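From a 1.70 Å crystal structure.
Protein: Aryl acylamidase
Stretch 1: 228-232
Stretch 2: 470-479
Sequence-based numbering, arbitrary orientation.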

# COMPACT_ATOMS: atom_id res chain seq x y z
N THR A 228 -6.71 4.05 3.69
CA THR A 228 -7.70 4.90 4.37
C THR A 228 -8.40 4.10 5.47
O THR A 228 -8.15 2.92 5.63
N ARG A 229 -9.31 4.74 6.21
CA ARG A 229 -10.12 4.00 7.18
C ARG A 229 -11.49 3.72 6.62
O ARG A 229 -12.19 2.84 7.15
N THR A 230 -11.92 4.46 5.60
CA THR A 230 -13.22 4.22 4.97
C THR A 230 -13.08 4.02 3.48
O THR A 230 -12.16 4.54 2.85
N VAL A 231 -14.03 3.29 2.91
CA VAL A 231 -14.02 3.05 1.49
C VAL A 231 -14.32 4.35 0.75
O VAL A 231 -13.71 4.62 -0.28
N ARG A 232 -15.22 5.18 1.30
CA ARG A 232 -15.54 6.46 0.68
C ARG A 232 -14.26 7.33 0.55
O ARG A 232 -14.04 7.97 -0.47
N VAL A 470 -14.61 -3.47 -7.36
CA VAL A 470 -13.87 -3.65 -6.10
C VAL A 470 -14.39 -2.64 -5.08
O VAL A 470 -14.64 -3.00 -3.92
N ILE A 471 -14.55 -1.38 -5.49
CA ILE A 471 -15.10 -0.36 -4.59
C ILE A 471 -16.51 -0.81 -4.13
O ILE A 471 -16.83 -0.74 -2.96
N ALA A 472 -17.35 -1.25 -5.07
CA ALA A 472 -18.75 -1.58 -4.72
C ALA A 472 -18.78 -2.71 -3.68
O ALA A 472 -19.49 -2.63 -2.65
N ALA A 473 -18.01 -3.76 -3.93
CA ALA A 473 -17.98 -4.87 -2.96
C ALA A 473 -17.40 -4.44 -1.60
O ALA A 473 -17.84 -4.91 -0.53
N SER A 474 -16.36 -3.60 -1.64
CA SER A 474 -15.72 -3.14 -0.43
C SER A 474 -16.72 -2.34 0.41
O SER A 474 -16.78 -2.52 1.62
N ALA A 475 -17.44 -1.42 -0.24
CA ALA A 475 -18.37 -0.57 0.52
C ALA A 475 -19.53 -1.41 1.05
O ALA A 475 -20.04 -1.15 2.12
N ALA A 476 -19.97 -2.39 0.27
CA ALA A 476 -21.05 -3.27 0.71
C ALA A 476 -20.62 -4.04 1.96
O ALA A 476 -21.38 -4.18 2.96
N PHE A 477 -19.39 -4.56 1.94
CA PHE A 477 -18.86 -5.29 3.10
C PHE A 477 -18.71 -4.34 4.29
O PHE A 477 -19.00 -4.69 5.42
N GLU A 478 -18.26 -3.10 4.05
CA GLU A 478 -18.05 -2.15 5.10
C GLU A 478 -19.36 -1.86 5.84
O GLU A 478 -19.35 -1.70 7.06
N ARG A 479 -20.45 -1.78 5.10
CA ARG A 479 -21.76 -1.50 5.72
C ARG A 479 -22.22 -2.70 6.55
O ARG A 479 -22.74 -2.54 7.65

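One valine and one glutamate carry most of this contact. Val231, in the first turn of its helix, points its CA-to-CB bond toward the 470-479 helix and, with chi1 t, seats itself as a knob in the hole formed by Ile471, Ser474, Ala475 and Glu478. Val231 CG1 lies 4.1 Å from Ile471 CG2 and 4.1 Å from Ala475 CB, and both methyls meet Ser474 CB, Val231 CG2 at 3.9 Å and Val231 CG1 at 4.0 Å. The backbones come closest at Ala475, whose CA lies 5.7 Å from Val231 CA; its CA-to-CB bond runs sideways to the contact. Ile471, m at chi1 and chi2, starts out sideways, but its end comes nearer. The CA-to-CB bond of Ser474 (chi1 m) points toward the other stretch, yet the residue keeps its hydroxyl satisfied within its own helix, Ser474 OG donating to Val470 O at 2.7 Å.

Glu478 supplies the polar half. Its CA-to-CB bond points toward the first stretch and, extended through chi1 and chi2, both t, it accepts a hydrogen bond at OE2 from Val231 N (3.0 Å), a backbone NH at the start of a helix, where no preceding turn offers a carbonyl. Two waters extend the grip: water 1 donates to Glu478 OE2 (2.6 Å) and Arg229 O (3.0 Å), and water 2 donates to Glu478 OE1 (2.6 Å) while accepting from Arg232 N (2.9 Å). The rule here is a snug apolar knob beside a carboxylate that serves a helix start.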

# COMPACT_ATOMS: atom_id res chain seq x y z
CB THR A 228 -8.80 5.36 3.39
OG1 THR A 228 -9.45 4.21 2.83
CG2 THR A 228 -8.22 6.21 2.26
CB ARG A 229 -10.26 4.77 8.51
CG ARG A 229 -8.92 4.87 9.29
CD ARG A 229 -9.06 5.55 10.67
NE ARG A 229 -9.53 6.91 10.52
CZ ARG A 229 -8.74 7.96 10.27
NH1 ARG A 229 -7.41 7.84 10.22
NH2 ARG A 229 -9.30 9.15 10.11
CB THR A 230 -14.21 5.39 5.14
OG1 THR A 230 -13.79 6.52 4.32
CG2 THR A 230 -14.27 5.83 6.60
CB VAL A 231 -14.99 1.92 1.09
CG1 VAL A 231 -15.01 1.73 -0.44
CG2 VAL A 231 -14.56 0.62 1.82
CB ARG A 232 -16.59 7.24 1.52
CG ARG A 232 -16.85 8.69 0.99
CD ARG A 232 -17.98 9.38 1.79
NE ARG A 232 -19.22 8.63 1.54
CZ ARG A 232 -20.02 8.06 2.47
NH1 ARG A 232 -19.77 8.19 3.79
NH2 ARG A 232 -21.09 7.38 2.07
CB VAL A 470 -12.36 -3.50 -6.28
CG1 VAL A 470 -11.62 -3.62 -4.92
CG2 VAL A 470 -11.85 -4.58 -7.24
CB ILE A 471 -15.20 1.01 -5.27
CG1 ILE A 471 -13.81 1.61 -5.54
CG2 ILE A 471 -16.02 1.97 -4.43
CD1 ILE A 471 -13.03 2.03 -4.27
CB ALA A 472 -19.51 -2.01 -5.96
CB ALA A 473 -17.17 -6.02 -3.55
CB SER A 474 -14.50 -2.24 -0.77
OG SER A 474 -13.51 -2.98 -1.47
CB ALA A 475 -18.90 0.58 -0.34
CB ALA A 476 -21.44 -4.20 -0.42
CB PHE A 477 -17.53 -5.95 2.74
CG PHE A 477 -16.96 -6.80 3.83
CD1 PHE A 477 -17.41 -8.10 4.00
CD2 PHE A 477 -15.99 -6.29 4.70
CE1 PHE A 477 -16.90 -8.90 5.04
CE2 PHE A 477 -15.45 -7.08 5.72
CZ PHE A 477 -15.91 -8.39 5.90
CB GLU A 478 -17.50 -0.84 4.47
CG GLU A 478 -17.14 0.25 5.46
CD GLU A 478 -16.66 1.49 4.73
OE1 GLU A 478 -17.32 1.88 3.74
OE2 GLU A 478 -15.66 2.05 5.16
CB ARG A 479 -22.80 -1.23 4.66
CG ARG A 479 -22.65 0.15 4.00
CD ARG A 479 -23.85 0.46 3.13
NE ARG A 479 -23.91 -0.38 1.93
CZ ARG A 479 -23.29 -0.11 0.78
NH1 ARG A 479 -22.58 1.00 0.66
NH2 ARG A 479 -23.41 -0.92 -0.26
O HOH W 1 -15.02 2.19 7.69
O HOH W 2 -17.29 4.44 3.22